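Local coordinates for protein Dye type peroxidase A (Streptomyces lividans 1326, PDB 6GZW) that probably uses peroxide to oxidise dyes and other substrates at a haem iron, as a dye-decolourising peroxidase, at residues 30-35 / 302-307; 107-112 / 353-358; 125-130 / 221-226; 157-162 / 319-324. All coordinates share one frame; numbering follows the deposited sequence.

Contact 1: 30-35 / 302-307; sequences GHLVAF and RPFSYH
Strand 29-37 and strand 300-310 meet inside the barrel of the DyP-type peroxidase through G30 and F304. The phenyl ring of F304 lies against the backbone of G30, and CE2 of F304 comes within 3.4 Å of G30 CA. This is a CH-pi contact. G30 CA sits 3.7 Å from the centroid of the F304 ring, 24° off its normal and displaced toward the rim. The ring reaches this place because CG of F304 is turned opposite its own carbonyl carbon (chi1 -61°). There is no room for a side chain on G30: a CB there would run into CE2 of F304. The two strands come from the N-terminal and C-terminal halves, which are related ferredoxin-like units in this family. Their strands pack here without any hydrogen bond between the two segments. L32 adds a lighter apolar touch: its CD2 approaches CE1 of F304 obliquely at 4.5 Å. The backbone of G30 is paired with G161, and the backbone of F304 lies beside strand 316-326. The F304 side chain also touches N163. R302 is tied to the chain before strand 29-37, through T24 O, P25 O and Q27.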
# COMPACT_ATOMS: atom_id res chain seq x y z
N GLY A 30 3.38 3.04 5.36
CA GLY A 30 3.32 4.40 5.91
C GLY A 30 2.04 5.13 5.54
O GLY A 30 1.48 4.97 4.46
N HIS A 31 1.56 5.94 6.48
CA HIS A 31 0.53 6.93 6.21
C HIS A 31 1.01 8.25 6.83
O HIS A 31 1.28 8.29 8.04
CB HIS A 31 -0.81 6.55 6.83
CG HIS A 31 -1.35 5.21 6.40
ND1 HIS A 31 -1.83 4.95 5.14
CD2 HIS A 31 -1.50 4.06 7.11
CE1 HIS A 31 -2.26 3.70 5.09
NE2 HIS A 31 -2.09 3.14 6.28
N LEU A 32 1.11 9.29 6.02
CA LEU A 32 1.40 10.64 6.51
C LEU A 32 0.10 11.43 6.42
O LEU A 32 -0.60 11.32 5.43
CB LEU A 32 2.44 11.34 5.66
CG LEU A 32 3.77 10.62 5.39
CD1 LEU A 32 4.76 11.50 4.65
CD2 LEU A 32 4.38 10.07 6.67
N VAL A 33 -0.23 12.21 7.45
CA VAL A 33 -1.47 12.98 7.43
C VAL A 33 -1.22 14.33 8.08
O VAL A 33 -0.44 14.41 9.02
CB VAL A 33 -2.61 12.17 8.08
CG1 VAL A 33 -2.24 11.67 9.46
CG2 VAL A 33 -3.93 12.92 8.07
N ALA A 34 -1.78 15.39 7.50
CA ALA A 34 -1.79 16.71 8.09
C ALA A 34 -3.21 17.09 8.46
O ALA A 34 -4.15 16.76 7.73
CB ALA A 34 -1.17 17.72 7.14
N PHE A 35 -3.37 17.78 9.60
CA PHE A 35 -4.65 18.27 10.07
C PHE A 35 -4.59 19.79 10.22
O PHE A 35 -3.53 20.31 10.59
CB PHE A 35 -4.99 17.67 11.44
CG PHE A 35 -5.20 16.19 11.44
CD1 PHE A 35 -4.13 15.32 11.60
CD2 PHE A 35 -6.48 15.63 11.35
CE1 PHE A 35 -4.29 13.95 11.63
CE2 PHE A 35 -6.64 14.24 11.38
CZ PHE A 35 -5.54 13.40 11.51
N ARG A 302 14.44 9.01 6.07
CA ARG A 302 13.65 7.86 6.50
C ARG A 302 12.32 7.91 5.73
O ARG A 302 11.28 8.26 6.28
CB ARG A 302 13.44 7.91 8.02
CG ARG A 302 12.85 6.69 8.64
CD ARG A 302 12.63 6.81 10.15
NE ARG A 302 11.94 5.63 10.62
CZ ARG A 302 10.63 5.43 10.55
NH1 ARG A 302 9.81 6.36 10.05
NH2 ARG A 302 10.14 4.29 11.00
N PRO A 303 12.37 7.53 4.44
CA PRO A 303 11.27 7.73 3.49
C PRO A 303 10.30 6.58 3.41
O PRO A 303 10.54 5.51 3.97
CB PRO A 303 12.03 7.84 2.14
CG PRO A 303 13.13 6.84 2.31
CD PRO A 303 13.60 7.07 3.73
N PHE A 304 9.25 6.81 2.65
CA PHE A 304 8.44 5.76 2.07
C PHE A 304 8.33 6.01 0.57
O PHE A 304 8.34 7.16 0.13
CB PHE A 304 7.02 5.78 2.66
CG PHE A 304 6.97 5.57 4.15
CD1 PHE A 304 7.09 6.64 5.01
CD2 PHE A 304 6.78 4.30 4.69
CE1 PHE A 304 7.04 6.46 6.38
CE2 PHE A 304 6.70 4.11 6.06
CZ PHE A 304 6.85 5.20 6.90
N SER A 305 8.18 4.94 -0.20
CA SER A 305 7.88 5.09 -1.63
C SER A 305 6.34 5.21 -1.79
O SER A 305 5.60 4.88 -0.86
CB SER A 305 8.44 3.91 -2.44
OG SER A 305 9.87 3.93 -2.40
N TYR A 306 5.89 5.80 -2.89
CA TYR A 306 4.45 5.90 -3.18
C TYR A 306 4.14 5.61 -4.62
O TYR A 306 4.97 5.77 -5.53
CB TYR A 306 3.87 7.26 -2.75
CG TYR A 306 4.21 8.46 -3.64
CD1 TYR A 306 3.41 8.84 -4.71
CD2 TYR A 306 5.34 9.24 -3.39
CE1 TYR A 306 3.70 9.94 -5.51
CE2 TYR A 306 5.64 10.35 -4.19
CZ TYR A 306 4.82 10.72 -5.22
OH TYR A 306 5.11 11.82 -6.00
N HIS A 307 2.93 5.13 -4.79
CA HIS A 307 2.30 4.96 -6.08
C HIS A 307 0.79 5.07 -5.92
O HIS A 307 0.20 4.24 -5.25
CB HIS A 307 2.63 3.64 -6.68
CG HIS A 307 1.84 3.36 -7.91
ND1 HIS A 307 2.00 4.09 -9.07
CD2 HIS A 307 0.81 2.50 -8.13
CE1 HIS A 307 1.13 3.66 -9.97
NE2 HIS A 307 0.40 2.71 -9.42

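Contact 2: 107-112 / 353-358; sequences DPLPDF and EASGLF
L109 and L357 carry this contact, where a loop lies over strand 350-360 of the antiparallel sheet. Residues 107-112 belong to the long connection between helix 90-95 and strand 126-132. They have no regular structure of their own. The two leucines cross obliquely, and their CD2 methyls meet at 4.1 Å. They get there by different torsions. In L109 a chi1 of -61° sets CG beside the backbone N, which drops the side chain onto the strand. L357 has CG opposite its backbone N (chi1 164°), which raises its CD2 to the loop. The same CD2 of L357 also lies 3.4 Å from the carbonyl O of D107, so it packs against backbone as well as side chain. L106 and P329 add to the cover of L357. L109 also rests on V334 of helix 333-343 and on R224, so it sits between helix 333-343 and the sheet. No hydrogen bond joins the two segments directly. Nearer the start of the segment, E353 and A354 form a classic beta bulge opposite R225. The N of S355 is bonded to the hydroxyl of S122, while the S355 hydroxyl is held by R224 NH1. Beside the S355 hydroxyl sits the second methyl of L109, with its CD1 3.3 Å from S355 OG.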
# COMPACT_ATOMS: atom_id res chain seq x y z
N ASP A 107 10.49 28.78 10.18
CA ASP A 107 10.36 29.80 9.14
C ASP A 107 10.20 29.11 7.77
O ASP A 107 10.81 28.06 7.54
CB ASP A 107 11.57 30.74 9.08
CG ASP A 107 11.62 31.73 10.23
OD1 ASP A 107 10.67 31.83 11.03
OD2 ASP A 107 12.67 32.41 10.32
N PRO A 108 9.36 29.68 6.89
CA PRO A 108 9.03 28.96 5.64
C PRO A 108 10.26 28.57 4.83
O PRO A 108 11.22 29.33 4.75
CB PRO A 108 8.17 29.96 4.86
CG PRO A 108 8.24 31.26 5.62
CD PRO A 108 8.57 30.91 7.03
N LEU A 109 10.20 27.40 4.20
CA LEU A 109 11.28 26.95 3.33
C LEU A 109 11.38 27.90 2.15
O LEU A 109 10.40 28.56 1.81
CB LEU A 109 11.00 25.51 2.82
CG LEU A 109 10.90 24.41 3.88
CD1 LEU A 109 10.29 23.10 3.35
CD2 LEU A 109 12.24 24.13 4.52
N PRO A 110 12.58 27.99 1.52
CA PRO A 110 12.67 28.77 0.28
C PRO A 110 11.68 28.31 -0.79
O PRO A 110 11.26 27.15 -0.82
CB PRO A 110 14.10 28.50 -0.20
CG PRO A 110 14.86 28.15 1.04
CD PRO A 110 13.88 27.42 1.91
N ASP A 111 11.28 29.23 -1.66
CA ASP A 111 10.58 28.87 -2.87
C ASP A 111 11.66 28.50 -3.86
O ASP A 111 12.22 29.37 -4.51
CB ASP A 111 9.67 30.01 -3.36
CG ASP A 111 8.55 30.32 -2.37
OD1 ASP A 111 7.63 29.49 -2.20
OD2 ASP A 111 8.61 31.39 -1.72
N PHE A 112 11.99 27.21 -3.95
CA PHE A 112 13.04 26.75 -4.86
C PHE A 112 12.57 26.86 -6.29
O PHE A 112 11.39 26.64 -6.57
CB PHE A 112 13.44 25.30 -4.56
CG PHE A 112 13.92 25.09 -3.16
CD1 PHE A 112 15.24 25.38 -2.81
CD2 PHE A 112 13.06 24.63 -2.17
CE1 PHE A 112 15.68 25.18 -1.51
CE2 PHE A 112 13.50 24.42 -0.88
CZ PHE A 112 14.82 24.72 -0.54
N GLU A 353 6.37 17.98 -5.50
CA GLU A 353 4.96 18.34 -5.68
C GLU A 353 4.17 18.63 -4.41
O GLU A 353 3.02 19.03 -4.51
CB GLU A 353 4.25 17.29 -6.53
CG GLU A 353 4.78 17.29 -7.98
CD GLU A 353 4.15 16.28 -8.91
OE1 GLU A 353 3.32 15.46 -8.49
OE2 GLU A 353 4.51 16.34 -10.09
N ALA A 354 4.77 18.38 -3.23
CA ALA A 354 4.19 18.84 -1.97
C ALA A 354 5.29 18.95 -0.94
O ALA A 354 6.34 18.31 -1.10
CB ALA A 354 3.09 17.90 -1.51
N SER A 355 5.05 19.73 0.12
CA SER A 355 6.08 20.00 1.11
C SER A 355 5.47 20.24 2.48
O SER A 355 4.38 20.73 2.57
CB SER A 355 6.84 21.25 0.72
OG SER A 355 7.88 21.51 1.66
N GLY A 356 6.21 19.93 3.52
CA GLY A 356 5.77 20.28 4.89
C GLY A 356 7.02 20.38 5.75
O GLY A 356 7.99 19.67 5.52
N LEU A 357 7.00 21.32 6.69
CA LEU A 357 8.06 21.51 7.66
C LEU A 357 7.41 21.52 9.04
O LEU A 357 6.56 22.37 9.30
CB LEU A 357 8.80 22.83 7.41
CG LEU A 357 9.69 23.40 8.51
CD1 LEU A 357 10.77 22.44 8.91
CD2 LEU A 357 10.27 24.74 8.07
N PHE A 358 7.74 20.52 9.89
CA PHE A 358 7.09 20.40 11.20
C PHE A 358 8.08 20.28 12.35
O PHE A 358 9.17 19.70 12.19
CB PHE A 358 6.09 19.24 11.20
CG PHE A 358 5.13 19.26 10.04
CD1 PHE A 358 4.03 20.12 10.02
CD2 PHE A 358 5.33 18.44 8.94
CE1 PHE A 358 3.16 20.14 8.95
CE2 PHE A 358 4.46 18.45 7.86
CZ PHE A 358 3.36 19.30 7.85

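Contact 3: 125-130 / 221-226; sequences DLWVQI and VVVRRI. With HEM (protoporphyrin IX containing Fe), chain C.
The indole of W127 points from strand 126-132 into the barrel core and meets V221 and V223 of strand 219-228. Its CG is trans to the backbone N (chi1 178°), which carries the ring straight out toward the other strand. V221 comes from the opposite direction and puts CG1 over one face of the indole. CG1 of V221 is 4.0 Å from the centroid of the six-membered ring of W127, a CH-pi contact 24° off the normal. The V221 rotamer places CG1 between its own N and carbonyl carbon (chi1 66°). V223 comes in at a slant and brings CG2 to 3.8 Å from NE1 of W127. F358 of strand 350-360 stacks with the same indole. An alanine in place of W127 would be likely to open a gap in front of both valines and leave F358 without its stacking partner. Strand 219-228 also serves the haem pocket: CG2 of I226 touches the vinyl carbon CBB of HEM at 3.7 Å. Between the two segments there is no hydrogen bond. W127 NE1 is buried with no partner in the model, so the indole is held here by shape and dispersion, at the probable cost of one unmet N-H.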
# COMPACT_ATOMS: atom_id res chain seq x y z
N ASP A 125 -1.46 22.69 10.10
CA ASP A 125 -1.20 22.97 11.52
C ASP A 125 -0.50 21.84 12.24
O ASP A 125 0.39 22.10 13.09
CB ASP A 125 -2.51 23.29 12.27
CG ASP A 125 -3.22 24.58 11.78
OD1 ASP A 125 -2.54 25.53 11.28
OD2 ASP A 125 -4.48 24.61 11.90
N LEU A 126 -0.90 20.59 11.94
CA LEU A 126 -0.44 19.41 12.67
C LEU A 126 -0.07 18.31 11.69
O LEU A 126 -0.76 18.14 10.68
CB LEU A 126 -1.54 18.89 13.59
CG LEU A 126 -1.91 19.79 14.76
CD1 LEU A 126 -3.24 19.36 15.34
CD2 LEU A 126 -0.81 19.79 15.82
N TRP A 127 0.95 17.54 12.02
CA TRP A 127 1.36 16.40 11.18
C TRP A 127 1.44 15.15 12.01
O TRP A 127 1.90 15.19 13.15
CB TRP A 127 2.72 16.73 10.58
CG TRP A 127 3.37 15.69 9.72
CD1 TRP A 127 3.05 15.34 8.42
CD2 TRP A 127 4.49 14.88 10.09
NE1 TRP A 127 3.93 14.39 7.97
CE2 TRP A 127 4.82 14.09 8.97
CE3 TRP A 127 5.27 14.78 11.25
CZ2 TRP A 127 5.90 13.18 8.98
CZ3 TRP A 127 6.34 13.86 11.28
CH2 TRP A 127 6.66 13.09 10.14
N VAL A 128 0.97 14.02 11.46
CA VAL A 128 1.17 12.73 12.09
C VAL A 128 1.77 11.77 11.08
O VAL A 128 1.30 11.71 9.93
CB VAL A 128 -0.15 12.13 12.62
CG1 VAL A 128 0.14 10.87 13.43
CG2 VAL A 128 -0.91 13.16 13.44
N GLN A 129 2.79 11.03 11.52
CA GLN A 129 3.40 9.96 10.73
C GLN A 129 3.07 8.62 11.36
O GLN A 129 3.39 8.37 12.53
CB GLN A 129 4.92 10.14 10.66
CG GLN A 129 5.68 9.01 9.96
CD GLN A 129 7.17 9.20 10.08
OE1 GLN A 129 7.74 9.11 11.19
NE2 GLN A 129 7.82 9.48 8.97
N ILE A 130 2.45 7.75 10.58
CA ILE A 130 2.14 6.41 11.03
C ILE A 130 2.89 5.42 10.15
O ILE A 130 2.86 5.54 8.92
CB ILE A 130 0.63 6.16 10.93
CG1 ILE A 130 -0.05 7.08 11.94
CG2 ILE A 130 0.29 4.69 11.19
CD1 ILE A 130 -1.49 7.26 11.72
N VAL A 221 11.27 17.99 10.96
CA VAL A 221 11.05 17.13 9.78
C VAL A 221 10.69 18.00 8.58
O VAL A 221 9.90 18.95 8.69
CB VAL A 221 10.00 16.04 10.08
CG1 VAL A 221 8.61 16.60 10.33
CG2 VAL A 221 9.94 15.00 8.95
N VAL A 222 11.29 17.69 7.43
CA VAL A 222 10.86 18.22 6.15
C VAL A 222 10.36 17.03 5.35
O VAL A 222 11.11 16.06 5.17
CB VAL A 222 11.98 18.96 5.41
CG1 VAL A 222 11.56 19.33 3.98
CG2 VAL A 222 12.40 20.18 6.22
N VAL A 223 9.09 17.09 4.96
CA VAL A 223 8.42 16.11 4.10
C VAL A 223 8.39 16.71 2.71
O VAL A 223 7.99 17.88 2.55
CB VAL A 223 6.98 15.88 4.58
CG1 VAL A 223 6.22 14.93 3.67
CG2 VAL A 223 6.98 15.39 6.01
N ARG A 224 8.78 15.92 1.70
CA ARG A 224 8.61 16.30 0.29
C ARG A 224 8.00 15.15 -0.47
O ARG A 224 8.52 14.03 -0.41
CB ARG A 224 9.96 16.67 -0.36
CG ARG A 224 10.75 17.73 0.42
CD ARG A 224 10.15 19.12 0.31
NE ARG A 224 10.47 19.74 -0.97
CZ ARG A 224 10.46 21.05 -1.22
NH1 ARG A 224 10.07 21.93 -0.29
NH2 ARG A 224 10.83 21.48 -2.44
N ARG A 225 6.90 15.42 -1.17
CA ARG A 225 6.29 14.45 -2.06
C ARG A 225 7.03 14.67 -3.38
O ARG A 225 6.73 15.63 -4.09
CB ARG A 225 4.78 14.67 -2.22
CG ARG A 225 4.10 13.63 -3.11
CD ARG A 225 2.68 14.06 -3.45
NE ARG A 225 1.99 13.08 -4.30
CZ ARG A 225 1.46 11.94 -3.86
NH1 ARG A 225 1.57 11.58 -2.58
NH2 ARG A 225 0.84 11.12 -4.70
N ILE A 226 7.94 13.75 -3.73
CA ILE A 226 8.76 13.92 -4.91
C ILE A 226 8.35 12.87 -5.93
O ILE A 226 8.61 11.68 -5.74
CB ILE A 226 10.26 13.80 -4.58
CG1 ILE A 226 10.63 14.71 -3.41
CG2 ILE A 226 11.08 14.14 -5.81
CD1 ILE A 226 12.08 14.58 -3.00
CHA HEM C . 21.88 9.97 -0.99
CHB HEM C . 18.34 9.07 -4.16
CHC HEM C . 16.25 13.28 -2.91
CHD HEM C . 19.78 14.15 0.24
C1A HEM C . 21.11 9.37 -1.95
C2A HEM C . 21.45 8.15 -2.61
C3A HEM C . 20.45 7.91 -3.49
C4A HEM C . 19.50 8.98 -3.39
CMA HEM C . 20.30 6.73 -4.42
CAA HEM C . 22.68 7.28 -2.38
CBA HEM C . 22.58 6.19 -1.33
CGA HEM C . 22.49 6.76 0.05
O1A HEM C . 23.50 7.13 0.70
O2A HEM C . 21.35 6.91 0.58
C1B HEM C . 17.43 10.15 -4.07
C2B HEM C . 16.21 10.23 -4.80
C3B HEM C . 15.60 11.40 -4.48
C4B HEM C . 16.50 12.06 -3.48
CMB HEM C . 15.72 9.22 -5.79
CAB HEM C . 14.28 11.93 -4.88
CBB HEM C . 13.26 11.17 -5.26
C1C HEM C . 17.04 13.92 -1.98
C2C HEM C . 16.75 15.18 -1.40
C3C HEM C . 17.78 15.44 -0.51
C4C HEM C . 18.66 14.30 -0.53
CMC HEM C . 15.60 16.09 -1.71
CAC HEM C . 18.03 16.63 0.33
CBC HEM C . 17.59 17.88 0.12
C1D HEM C . 20.59 13.01 0.16
C2D HEM C . 21.74 12.87 1.07
C3D HEM C . 22.34 11.71 0.73
C4D HEM C . 21.52 11.15 -0.38
CMD HEM C . 22.16 13.82 2.19
CAD HEM C . 23.58 11.13 1.38
CBD HEM C . 24.87 11.71 0.80
CGD HEM C . 26.07 11.17 1.51
O1D HEM C . 26.69 10.17 1.06
O2D HEM C . 26.43 11.71 2.58
NA HEM C . 19.97 9.92 -2.50
NB HEM C . 17.57 11.26 -3.34
NC HEM C . 18.21 13.43 -1.50
ND HEM C . 20.54 12.02 -0.75
FE HEM C . 19.12 11.66 -2.02
O HOH W 1 18.03 10.79 -0.62

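Contact 4: 157-162 / 319-324; sequences WQMNGF and GLLFVC. With HEM (protoporphyrin IX containing Fe), chain C.
Apolar packing between M159 and L321 joins strand 153-162 to strand 316-326. The two side chains cross, with SD of M159 3.9 Å from CD2 of L321. The first torsion of L321 (chi1 -53°) directs its branch at strand 153-162. There its CD1 meets the carbonyl O of N160 at 3.7 Å and lies near CA of G161.

The polar interactions are on the other side of strand 153-162. NE2 of Q158 gives a nearly straight hydrogen bond (172°) to OD1 of N160 at 2.9 Å, coming from above the carbonyl plane. H31 ND1 also bonds to this OD1. N160 ND2 and Q158 OE1 both bind H307 of the second subunit, so this face is part of the dimer interface.

Haem contacts come from strand 316-326. F322 lies roughly parallel to the haem, its ring centred over the methyl CMC, with CZ of F322 3.3 Å from HEM C3C. The iron-bound water lies in plane at the edge of this ring. A serine in place of F322 would probably leave that methyl and its pyrrole uncovered and the water without its aromatic neighbour. L320 CD2 packs on the vinyl CBB of HEM.

The axes of the two segments pass 8.0 Å apart, with their directions at 101°. Strand 300-310 bridges them, through backbone bonds of S305 to F162 and Y306 to G319. The S305-F162 bond pairs the outermost strands and closes the sheet into the barrel, so the contact lies across its interior.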
# COMPACT_ATOMS: atom_id res chain seq x y z
N TRP A 157 -4.56 16.95 4.39
CA TRP A 157 -4.02 16.07 3.34
C TRP A 157 -3.56 14.76 3.93
O TRP A 157 -3.31 14.65 5.13
CB TRP A 157 -2.90 16.72 2.50
CG TRP A 157 -1.69 17.21 3.21
CD1 TRP A 157 -1.41 18.48 3.54
CD2 TRP A 157 -0.54 16.43 3.61
NE1 TRP A 157 -0.18 18.57 4.15
CE2 TRP A 157 0.39 17.32 4.19
CE3 TRP A 157 -0.20 15.09 3.54
CZ2 TRP A 157 1.60 16.90 4.71
CZ3 TRP A 157 1.00 14.66 4.05
CH2 TRP A 157 1.90 15.57 4.64
N GLN A 158 -3.50 13.73 3.10
CA GLN A 158 -3.08 12.42 3.57
C GLN A 158 -2.49 11.64 2.42
O GLN A 158 -3.05 11.66 1.29
CB GLN A 158 -4.25 11.67 4.22
CG GLN A 158 -3.85 10.40 4.99
CD GLN A 158 -3.89 9.16 4.13
OE1 GLN A 158 -4.92 8.84 3.58
NE2 GLN A 158 -2.79 8.42 4.07
N MET A 159 -1.32 11.04 2.69
CA MET A 159 -0.54 10.28 1.68
C MET A 159 -0.23 8.88 2.19
O MET A 159 0.16 8.70 3.35
CB MET A 159 0.75 11.03 1.31
CG MET A 159 0.47 12.40 0.71
SD MET A 159 1.97 13.35 0.41
CE MET A 159 1.20 14.94 0.19
N ASN A 160 -0.30 7.88 1.31
CA ASN A 160 0.10 6.52 1.62
C ASN A 160 1.47 6.22 1.05
O ASN A 160 1.79 6.66 -0.04
CB ASN A 160 -0.82 5.51 0.95
CG ASN A 160 -2.26 5.61 1.40
OD1 ASN A 160 -2.55 6.01 2.55
ND2 ASN A 160 -3.18 5.20 0.49
N GLY A 161 2.23 5.41 1.78
CA GLY A 161 3.53 4.95 1.32
C GLY A 161 3.80 3.50 1.65
O GLY A 161 3.05 2.85 2.38
N PHE A 162 4.88 2.99 1.07
CA PHE A 162 5.31 1.64 1.27
C PHE A 162 6.83 1.52 1.12
O PHE A 162 7.51 2.37 0.50
CB PHE A 162 4.61 0.68 0.32
CG PHE A 162 4.75 1.04 -1.13
CD1 PHE A 162 5.86 0.65 -1.85
CD2 PHE A 162 3.77 1.82 -1.78
CE1 PHE A 162 6.01 0.98 -3.17
CE2 PHE A 162 3.91 2.15 -3.13
CZ PHE A 162 5.05 1.74 -3.82
N GLY A 319 6.57 7.82 -6.74
CA GLY A 319 7.78 8.50 -6.35
C GLY A 319 8.21 8.17 -4.94
O GLY A 319 8.11 7.03 -4.48
N LEU A 320 8.72 9.20 -4.26
CA LEU A 320 9.25 9.06 -2.90
C LEU A 320 8.62 10.08 -1.99
O LEU A 320 8.58 11.27 -2.33
CB LEU A 320 10.76 9.31 -2.94
CG LEU A 320 11.56 8.92 -1.68
CD1 LEU A 320 11.66 7.43 -1.53
CD2 LEU A 320 12.95 9.55 -1.78
N LEU A 321 8.08 9.61 -0.85
CA LEU A 321 7.73 10.51 0.25
C LEU A 321 9.02 10.67 1.02
O LEU A 321 9.40 9.82 1.85
CB LEU A 321 6.62 9.97 1.14
CG LEU A 321 5.33 9.55 0.42
CD1 LEU A 321 4.33 8.98 1.41
CD2 LEU A 321 4.71 10.72 -0.34
N PHE A 322 9.75 11.71 0.65
CA PHE A 322 11.03 12.04 1.25
C PHE A 322 10.71 12.64 2.62
O PHE A 322 9.94 13.57 2.72
CB PHE A 322 11.74 13.04 0.34
CG PHE A 322 13.11 13.43 0.82
CD1 PHE A 322 14.23 12.67 0.49
CD2 PHE A 322 13.29 14.56 1.59
CE1 PHE A 322 15.51 13.02 0.91
CE2 PHE A 322 14.56 14.93 2.01
CZ PHE A 322 15.67 14.15 1.67
N VAL A 323 11.30 12.07 3.66
CA VAL A 323 11.08 12.51 5.04
C VAL A 323 12.43 12.59 5.71
O VAL A 323 13.09 11.58 5.92
CB VAL A 323 10.20 11.51 5.81
CG1 VAL A 323 9.88 12.07 7.19
CG2 VAL A 323 8.91 11.26 5.06
N CYS A 324 12.89 13.81 6.00
CA CYS A 324 14.21 13.98 6.60
C CYS A 324 14.11 14.70 7.92
O CYS A 324 13.18 15.50 8.15
CB CYS A 324 15.21 14.73 5.68
SG CYS A 324 14.75 16.43 5.29
CHA HEM C . 21.88 9.97 -0.99
CHB HEM C . 18.34 9.07 -4.16
CHC HEM C . 16.25 13.28 -2.91
CHD HEM C . 19.78 14.15 0.24
C1A HEM C . 21.11 9.37 -1.95
C2A HEM C . 21.45 8.15 -2.61
C3A HEM C . 20.45 7.91 -3.49
C4A HEM C . 19.50 8.98 -3.39
CMA HEM C . 20.30 6.73 -4.42
CAA HEM C . 22.68 7.28 -2.38
CBA HEM C . 22.58 6.19 -1.33
CGA HEM C . 22.49 6.76 0.05
O1A HEM C . 23.50 7.13 0.70
O2A HEM C . 21.35 6.91 0.58
C1B HEM C . 17.43 10.15 -4.07
C2B HEM C . 16.21 10.23 -4.80
C3B HEM C . 15.60 11.40 -4.48
C4B HEM C . 16.50 12.06 -3.48
CMB HEM C . 15.72 9.22 -5.79
CAB HEM C . 14.28 11.93 -4.88
CBB HEM C . 13.26 11.17 -5.26
C1C HEM C . 17.04 13.92 -1.98
C2C HEM C . 16.75 15.18 -1.40
C3C HEM C . 17.78 15.44 -0.51
C4C HEM C . 18.66 14.30 -0.53
CMC HEM C . 15.60 16.09 -1.71
CAC HEM C . 18.03 16.63 0.33
CBC HEM C . 17.59 17.88 0.12
C1D HEM C . 20.59 13.01 0.16
C2D HEM C . 21.74 12.87 1.07
C3D HEM C . 22.34 11.71 0.73
C4D HEM C . 21.52 11.15 -0.38
CMD HEM C . 22.16 13.82 2.19
CAD HEM C . 23.58 11.13 1.38
CBD HEM C . 24.87 11.71 0.80
CGD HEM C . 26.07 11.17 1.51
O1D HEM C . 26.69 10.17 1.06
O2D HEM C . 26.43 11.71 2.58
NA HEM C . 19.97 9.92 -2.50
NB HEM C . 17.57 11.26 -3.34
NC HEM C . 18.21 13.43 -1.50
ND HEM C . 20.54 12.02 -0.75
FE HEM C . 19.12 11.66 -2.02
O HOH W 1 18.03 10.79 -0.62

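In the fold
All four contacts join the N-terminal half to the C-terminal half, and all reach the same eight-stranded antiparallel sheet. Contacts 1, 3 and 4 lie in the core, each about 7 Å from the chain centre. Contacts 1 and 4 have centres 3 Å apart. The centre of contact 3 is 7 Å from that of contact 1 and 8 Å from that of contact 4. Contact 2 is further out, at 14 Å. Along the chain, contact 3 is nested within contacts 1 and 2, and contact 4 within contact 2. Contact 1 crosses contacts 2 and 4, and contact 3 crosses contact 4. Contacts 3 and 4 carry the core packing to the haem.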